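Local coordinates for tyrosyl-tRNA synthetase (Aeropyrum pernix, PDB 2CYA), which probably attaches tyrosine to its cognate tRNA in two steps, first activating the amino acid with ATP and then passing it to the acceptor end, at residues 37-42 and 70-75; 177-182 and 202-207. One frame throughout, in Å; residues are numbered along the deposited sequence.

Contact 1 (37-42 and 70-75)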
ATOM      1  N   LYS A  37       1.535  -6.402  25.583  1.00 29.98           N
ATOM      2  CA  LYS A  37       2.507  -5.783  24.675  1.00 28.04           C
ATOM      3  C   LYS A  37       2.018  -4.418  24.211  1.00 25.93           C
ATOM      4  O   LYS A  37       0.822  -4.219  23.973  1.00 25.31           O
ATOM      5  CB  LYS A  37       2.737  -6.661  23.450  1.00 31.69           C
ATOM      6  CG  LYS A  37       3.234  -8.053  23.757  1.00 32.59           C
ATOM      7  CD  LYS A  37       3.447  -8.822  22.458  1.00 38.52           C
ATOM      8  CE  LYS A  37       3.839 -10.262  22.724  1.00 40.59           C
ATOM      9  NZ  LYS A  37       4.236 -10.947  21.466  1.00 44.04           N
ATOM     10  N   GLY A  38       2.941  -3.469  24.097  1.00 24.15           N
ATOM     11  CA  GLY A  38       2.545  -2.147  23.661  1.00 23.55           C
ATOM     12  C   GLY A  38       3.677  -1.487  22.910  1.00 24.15           C
ATOM     13  O   GLY A  38       4.803  -1.990  22.893  1.00 25.19           O
ATOM     14  N   TYR A  39       3.379  -0.368  22.269  1.00 22.28           N
ATOM     15  CA  TYR A  39       4.412   0.366  21.562  1.00 22.29           C
ATOM     16  C   TYR A  39       3.981   1.800  21.401  1.00 20.99           C
ATOM     17  O   TYR A  39       2.880   2.178  21.814  1.00 22.00           O
ATOM     18  CB  TYR A  39       4.650  -0.226  20.150  1.00 19.78           C
ATOM     19  CG  TYR A  39       3.864   0.450  19.010  1.00 20.76           C
ATOM     20  CD1 TYR A  39       4.454   0.637  17.753  1.00 21.30           C
ATOM     21  CD2 TYR A  39       2.556   0.908  19.189  1.00 17.06           C
ATOM     22  CE1 TYR A  39       3.773   1.255  16.710  1.00 21.94           C
ATOM     23  CE2 TYR A  39       1.856   1.536  18.147  1.00 18.68           C
ATOM     24  CZ  TYR A  39       2.474   1.712  16.908  1.00 22.51           C
ATOM     25  OH  TYR A  39       1.829   2.381  15.876  1.00 20.08           O
ATOM     26  N   ILE A  40       4.892   2.587  20.838  1.00 21.39           N
ATOM     27  CA  ILE A  40       4.615   3.949  20.418  1.00 22.04           C
ATOM     28  C   ILE A  40       5.362   3.992  19.082  1.00 25.10           C
ATOM     29  O   ILE A  40       6.450   3.397  18.934  1.00 23.80           O
ATOM     30  CB  ILE A  40       5.148   5.087  21.334  1.00 21.70           C
ATOM     31  CG1 ILE A  40       4.661   6.425  20.750  1.00 23.13           C
ATOM     32  CG2 ILE A  40       6.662   5.052  21.452  1.00 25.02           C
ATOM     33  CD1 ILE A  40       5.033   7.710  21.561  1.00 18.33           C
ATOM     34  N   GLY A  41       4.737   4.618  18.096  1.00 24.74           N
ATOM     35  CA  GLY A  41       5.352   4.753  16.798  1.00 24.67           C
ATOM     36  C   GLY A  41       5.462   6.245  16.590  1.00 26.64           C
ATOM     37  O   GLY A  41       4.497   6.983  16.819  1.00 29.37           O
ATOM     38  N   TYR A  42       6.620   6.704  16.154  1.00 26.01           N
ATOM     39  CA  TYR A  42       6.798   8.127  15.938  1.00 26.35           C
ATOM     40  C   TYR A  42       7.666   8.353  14.716  1.00 26.60           C
ATOM     41  O   TYR A  42       8.516   7.525  14.388  1.00 27.43           O
ATOM     42  CB  TYR A  42       7.470   8.752  17.166  1.00 23.54           C
ATOM     43  CG  TYR A  42       8.960   8.533  17.194  1.00 24.13           C
ATOM     44  CD1 TYR A  42       9.831   9.509  16.712  1.00 23.15           C
ATOM     45  CD2 TYR A  42       9.503   7.310  17.626  1.00 23.03           C
ATOM     46  CE1 TYR A  42      11.219   9.275  16.651  1.00 23.32           C
ATOM     47  CE2 TYR A  42      10.888   7.068  17.570  1.00 21.03           C
ATOM     48  CZ  TYR A  42      11.732   8.059  17.082  1.00 24.62           C
ATOM     49  OH  TYR A  42      13.096   7.845  17.032  1.00 25.74           O
ATOM     50  N   SER A  70       7.816  -1.656  22.935  1.00 28.21           N
ATOM     51  CA  SER A  70       8.607  -1.440  21.731  1.00 25.22           C
ATOM     52  C   SER A  70       8.413  -0.005  21.265  1.00 24.35           C
ATOM     53  O   SER A  70       7.351   0.617  21.474  1.00 21.94           O
ATOM     54  CB  SER A  70       8.160  -2.359  20.584  1.00 24.89           C
ATOM     55  OG  SER A  70       8.269  -3.722  20.917  1.00 26.98           O
ATOM     56  N   VAL A  71       9.447   0.532  20.647  1.00 22.25           N
ATOM     57  CA  VAL A  71       9.349   1.868  20.092  1.00 25.48           C
ATOM     58  C   VAL A  71       9.560   1.624  18.595  1.00 27.31           C
ATOM     59  O   VAL A  71      10.560   1.022  18.189  1.00 26.98           O
ATOM     60  CB  VAL A  71      10.444   2.843  20.626  1.00 23.47           C
ATOM     61  CG1 VAL A  71      10.415   4.138  19.803  1.00 18.75           C
ATOM     62  CG2 VAL A  71      10.187   3.197  22.123  1.00 18.88           C
ATOM     63  N   LEU A  72       8.605   2.038  17.776  1.00 27.28           N
ATOM     64  CA  LEU A  72       8.770   1.852  16.334  1.00 27.71           C
ATOM     65  C   LEU A  72       9.311   3.134  15.716  1.00 25.59           C
ATOM     66  O   LEU A  72       8.642   4.162  15.732  1.00 26.44           O
ATOM     67  CB  LEU A  72       7.438   1.500  15.646  1.00 26.84           C
ATOM     68  CG  LEU A  72       7.595   1.405  14.113  1.00 27.89           C
ATOM     69  CD1 LEU A  72       8.411   0.144  13.793  1.00 24.10           C
ATOM     70  CD2 LEU A  72       6.209   1.363  13.385  1.00 26.78           C
ATOM     71  N   GLU A  73      10.525   3.079  15.187  1.00 25.41           N
ATOM     72  CA  GLU A  73      11.093   4.253  14.532  1.00 27.87           C
ATOM     73  C   GLU A  73      10.423   4.198  13.170  1.00 28.41           C
ATOM     74  O   GLU A  73      10.866   3.474  12.289  1.00 29.57           O
ATOM     75  CB  GLU A  73      12.620   4.102  14.449  1.00 28.94           C
ATOM     76  CG  GLU A  73      13.199   4.000  15.864  1.00 30.86           C
ATOM     77  CD  GLU A  73      14.651   3.603  15.934  1.00 33.66           C
ATOM     78  OE1 GLU A  73      15.162   2.992  14.966  1.00 36.07           O
ATOM     79  OE2 GLU A  73      15.281   3.885  16.987  1.00 33.72           O
ATOM     80  N   ALA A  74       9.329   4.951  13.030  1.00 28.38           N
ATOM     81  CA  ALA A  74       8.510   4.962  11.814  1.00 28.30           C
ATOM     82  C   ALA A  74       9.151   5.727  10.671  1.00 27.88           C
ATOM     83  O   ALA A  74       8.617   6.745  10.213  1.00 28.17           O
ATOM     84  CB  ALA A  74       7.148   5.546  12.132  1.00 24.93           C
ATOM     85  N   THR A  75      10.288   5.218  10.206  1.00 26.54           N
ATOM     86  CA  THR A  75      11.043   5.875   9.156  1.00 27.73           C
ATOM     87  C   THR A  75      10.319   5.974   7.825  1.00 29.78           C
ATOM     88  O   THR A  75      10.404   7.007   7.162  1.00 28.76           O
ATOM     89  CB  THR A  75      12.403   5.184   8.936  1.00 28.11           C
ATOM     90  OG1 THR A  75      12.193   3.844   8.484  1.00 30.84           O
ATOM     91  CG2 THR A  75      13.215   5.166  10.253  1.00 27.21           C
TER
HETATM   92  O   HOH W   1       6.237  -4.634  22.336  1.00 28.85           O
HETATM   93  O   HOH W   2      14.607   6.106  18.328  1.00 24.52           O

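Contact 2 (177-182 and 202-207)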
ATOM      1  N   ASP A 177       1.533  -7.438  17.152  1.00 28.28           N
ATOM      2  CA  ASP A 177       0.677  -8.156  18.084  1.00 29.80           C
ATOM      3  C   ASP A 177       0.473  -7.392  19.383  1.00 28.53           C
ATOM      4  O   ASP A 177       0.651  -7.939  20.468  1.00 28.00           O
ATOM      5  CB  ASP A 177       1.323  -9.516  18.375  1.00 33.75           C
ATOM      6  CG  ASP A 177       0.355 -10.498  19.019  1.00 38.08           C
ATOM      7  OD1 ASP A 177      -0.803 -10.568  18.551  1.00 40.77           O
ATOM      8  OD2 ASP A 177       0.760 -11.197  19.971  1.00 40.15           O
ATOM      9  N   LEU A 178       0.085  -6.133  19.265  1.00 26.03           N
ATOM     10  CA  LEU A 178      -0.081  -5.275  20.426  1.00 26.42           C
ATOM     11  C   LEU A 178      -1.441  -5.255  21.119  1.00 28.71           C
ATOM     12  O   LEU A 178      -2.501  -5.341  20.471  1.00 27.72           O
ATOM     13  CB  LEU A 178       0.264  -3.843  20.038  1.00 22.42           C
ATOM     14  CG  LEU A 178       1.628  -3.615  19.404  1.00 22.19           C
ATOM     15  CD1 LEU A 178       1.695  -2.130  19.014  1.00 16.40           C
ATOM     16  CD2 LEU A 178       2.780  -4.011  20.376  1.00 18.66           C
ATOM     17  N   ASP A 179      -1.393  -5.117  22.444  1.00 27.78           N
ATOM     18  CA  ASP A 179      -2.609  -4.993  23.256  1.00 27.72           C
ATOM     19  C   ASP A 179      -2.845  -3.499  23.491  1.00 26.81           C
ATOM     20  O   ASP A 179      -3.972  -3.074  23.761  1.00 28.86           O
ATOM     21  CB  ASP A 179      -2.413  -5.680  24.609  1.00 27.24           C
ATOM     22  CG  ASP A 179      -2.148  -7.137  24.464  1.00 25.47           C
ATOM     23  OD1 ASP A 179      -3.084  -7.865  24.102  1.00 29.39           O
ATOM     24  OD2 ASP A 179      -1.002  -7.549  24.684  1.00 25.92           O
ATOM     25  N   ILE A 180      -1.770  -2.716  23.386  1.00 25.81           N
ATOM     26  CA  ILE A 180      -1.821  -1.270  23.616  1.00 25.22           C
ATOM     27  C   ILE A 180      -1.037  -0.414  22.621  1.00 24.24           C
ATOM     28  O   ILE A 180       0.098  -0.714  22.276  1.00 24.51           O
ATOM     29  CB  ILE A 180      -1.248  -0.898  25.006  1.00 24.80           C
ATOM     30  CG1 ILE A 180      -2.042  -1.558  26.133  1.00 25.43           C
ATOM     31  CG2 ILE A 180      -1.274   0.610  25.175  1.00 26.07           C
ATOM     32  CD1 ILE A 180      -1.340  -1.425  27.480  1.00 25.26           C
ATOM     33  N   ALA A 181      -1.642   0.692  22.223  1.00 25.59           N
ATOM     34  CA  ALA A 181      -1.023   1.637  21.311  1.00 24.89           C
ATOM     35  C   ALA A 181      -0.914   2.985  22.037  1.00 25.43           C
ATOM     36  O   ALA A 181      -1.923   3.627  22.319  1.00 25.85           O
ATOM     37  CB  ALA A 181      -1.884   1.790  20.054  1.00 23.46           C
ATOM     38  N   LEU A 182       0.304   3.399  22.362  1.00 24.69           N
ATOM     39  CA  LEU A 182       0.512   4.684  23.010  1.00 24.90           C
ATOM     40  C   LEU A 182       0.842   5.698  21.920  1.00 26.20           C
ATOM     41  O   LEU A 182       1.487   5.363  20.930  1.00 25.67           O
ATOM     42  CB  LEU A 182       1.689   4.600  23.984  1.00 26.02           C
ATOM     43  CG  LEU A 182       2.205   5.917  24.571  1.00 24.71           C
ATOM     44  CD1 LEU A 182       1.192   6.423  25.589  1.00 24.37           C
ATOM     45  CD2 LEU A 182       3.574   5.708  25.244  1.00 23.51           C
ATOM     46  N   GLY A 202      -9.609 -10.527  12.829  1.00 31.36           N
ATOM     47  CA  GLY A 202      -9.110 -11.520  13.766  1.00 29.03           C
ATOM     48  C   GLY A 202      -7.852 -11.051  14.477  1.00 28.46           C
ATOM     49  O   GLY A 202      -7.032 -11.860  14.888  1.00 29.43           O
ATOM     50  N   ARG A 203      -7.696  -9.740  14.633  1.00 28.40           N
ATOM     51  CA  ARG A 203      -6.536  -9.177  15.319  1.00 28.27           C
ATOM     52  C   ARG A 203      -6.979  -8.539  16.630  1.00 28.96           C
ATOM     53  O   ARG A 203      -8.124  -8.134  16.757  1.00 28.65           O
ATOM     54  CB  ARG A 203      -5.872  -8.109  14.439  1.00 31.47           C
ATOM     55  CG  ARG A 203      -5.128  -8.686  13.257  1.00 33.62           C
ATOM     56  CD  ARG A 203      -3.896  -9.398  13.771  1.00 35.14           C
ATOM     57  NE  ARG A 203      -3.288 -10.216  12.741  1.00 39.37           N
ATOM     58  CZ  ARG A 203      -2.036 -10.650  12.782  1.00 38.93           C
ATOM     59  NH1 ARG A 203      -1.254 -10.338  13.813  1.00 37.36           N
ATOM     60  NH2 ARG A 203      -1.572 -11.395  11.788  1.00 39.62           N
ATOM     61  N   LYS A 204      -6.063  -8.427  17.588  1.00 29.64           N
ATOM     62  CA  LYS A 204      -6.367  -7.826  18.887  1.00 29.26           C
ATOM     63  C   LYS A 204      -6.787  -6.355  18.750  1.00 28.72           C
ATOM     64  O   LYS A 204      -6.105  -5.563  18.086  1.00 27.60           O
ATOM     65  CB  LYS A 204      -5.145  -7.879  19.808  1.00 28.82           C
ATOM     66  CG  LYS A 204      -4.646  -9.262  20.222  1.00 32.45           C
ATOM     67  CD  LYS A 204      -3.301  -9.082  20.939  1.00 34.81           C
ATOM     68  CE  LYS A 204      -2.725 -10.367  21.482  1.00 38.65           C
ATOM     69  NZ  LYS A 204      -1.363 -10.082  22.043  1.00 44.25           N
ATOM     70  N   LYS A 205      -7.911  -6.008  19.373  1.00 27.01           N
ATOM     71  CA  LYS A 205      -8.427  -4.639  19.378  1.00 27.96           C
ATOM     72  C   LYS A 205      -7.560  -3.949  20.436  1.00 29.19           C
ATOM     73  O   LYS A 205      -7.684  -4.230  21.628  1.00 31.58           O
ATOM     74  CB  LYS A 205      -9.885  -4.649  19.816  1.00 28.25           C
ATOM     75  CG  LYS A 205     -10.612  -3.344  19.671  1.00 29.19           C
ATOM     76  CD  LYS A 205     -12.014  -3.490  20.232  1.00 30.64           C
ATOM     77  CE  LYS A 205     -12.833  -2.263  19.958  1.00 34.13           C
ATOM     78  NZ  LYS A 205     -14.240  -2.486  20.366  1.00 38.95           N
ATOM     79  N   PRO A 206      -6.677  -3.032  20.012  1.00 26.88           N
ATOM     80  CA  PRO A 206      -5.801  -2.353  20.961  1.00 25.81           C
ATOM     81  C   PRO A 206      -6.418  -1.270  21.811  1.00 27.27           C
ATOM     82  O   PRO A 206      -7.275  -0.504  21.349  1.00 27.64           O
ATOM     83  CB  PRO A 206      -4.716  -1.766  20.056  1.00 24.29           C
ATOM     84  CG  PRO A 206      -5.557  -1.298  18.865  1.00 24.41           C
ATOM     85  CD  PRO A 206      -6.493  -2.496  18.646  1.00 24.88           C
ATOM     86  N   VAL A 207      -5.947  -1.197  23.054  1.00 26.01           N
ATOM     87  CA  VAL A 207      -6.357  -0.136  23.964  1.00 25.65           C
ATOM     88  C   VAL A 207      -5.495   1.062  23.516  1.00 25.55           C
ATOM     89  O   VAL A 207      -4.271   0.947  23.456  1.00 25.53           O
ATOM     90  CB  VAL A 207      -5.978  -0.470  25.422  1.00 27.57           C
ATOM     91  CG1 VAL A 207      -6.021   0.803  26.262  1.00 25.88           C
ATOM     92  CG2 VAL A 207      -6.930  -1.550  25.993  1.00 26.47           C
TER
HETATM   93  O   HOH W   3      -2.692  -8.324  16.754  1.00 40.50           O
HETATM   94  O   HOH W   4      -3.252  -5.719  17.775  1.00 22.28           O

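Contact 1 (37-42 and 70-75)
Tyr-42 presents the edge of its ring to Val-71: Val-71 CG1 lies near the ring plane, 3.7 Å from Tyr-42 CE2. CG of Tyr-42 sits between the backbone N and the carbonyl carbon (chi1 80°), and the ring reaches over toward strand 70-73. There it runs beside Glu-73, pointing the same way, with ring and carboxylate planes 89° apart. A water accepts from Tyr-42 OH and donates to Glu-73 OE2, which also pairs with Arg-99. On the same face of the sheet Ile-40 and Val-71 lie side by side, their CG2 methyls 4.0 Å apart.

The other face carries Tyr-39; Leu-72 CB lies at the edge of its ring, 3.8 Å from Tyr-39 CD1. Gly-41 comes next but one on this strand; a CB there would point to the Tyr-39 face and be crowded by Tyr-39 CE1. Five parallel-strand hydrogen bonds join the backbones; Leu-72 N to Ile-40 O is the shortest at 2.8 Å and nearly straight at 172°. Tyr-39, a predicted tyrosine-binding residue, sits on a central strand of the sheet.

Helix 51-64 links the two strands in a beta-alpha-beta unit of the class I nucleotide-binding fold. Helix 161-175 packs on the Tyr-39 and Leu-72 face, helix 88-104 on Tyr-42 and Glu-73, while strands 180-184 and 113-116 flank the pair in the sheet.

Contact 2 (177-182 and 202-207)
Lys-204 reaches between the carboxylates of Asp-177 and Asp-179, its chain extended beyond CG, and forms a salt bridge with each. Lys-204 NZ lies 3.2 Å from Asp-177 OD2 and 3.5 Å from Asp-179 OD1, both weak as hydrogen bonds, and a third weak bond goes to Asp-177 O. The lysine crosses both acids at a slant, and Lys-204 CD touches Asp-179 OD1 at 3.4 Å. CG of Asp-179 stands anti to the carbonyl carbon (chi1 -62°), and although CB points away, OD1 ends up beside Lys-204; OD2 of Asp-179 takes a hydrogen bond from Lys-37 N.

Val-207 is gripped through its backbone. Val-207 N donates to Asp-179 O at 2.8 Å, and Val-207 O accepts from Ala-181 N at 2.9 Å, so the parallel pairing starts here with Ile-180 opposite Val-207. Their side chains lie side by side, CG1 of Ile-180 4.1 Å from CB of Val-207, and helix 23-32 packs against both. A water lies within hydrogen-bonding distance of both Leu-178 O and Lys-204 O.

Asp-177 follows helix 161-175 as the positive-phi residue of a Schellman motif. An alanine here would probably leave Lys-204 NZ with Asp-179 as its remaining acidic partner across the contact and the end of the lysine freer to turn. With several long, weak bonds in place of one short one, the ammonium is likely to be held mainly by the combined charge of the two acids, whereas the backbone bonds at Val-207 fix the register.

How the contacts relate
Contacts 1 and 2 belong to one sheet and meet where strand 37-42 runs beside 180-184, Lys-37 O to Asp-179 N and Tyr-39 O to Leu-182 N being probable hydrogen bonds. Contact 1 lies nearer the middle of the chain, about 10 Å from its centre to the chain's centre against about 18 Å for contact 2. It pairs two strands along most of their length, with mainly aromatic and aliphatic side chains. Contact 2 catches a strand pair just starting: buried at Ile-180 and Val-207, but charged and partly exposed at Asp-177 and Lys-204. The two also share the Tyr-39 surroundings, since Leu-178 of contact 2 packs on that ring.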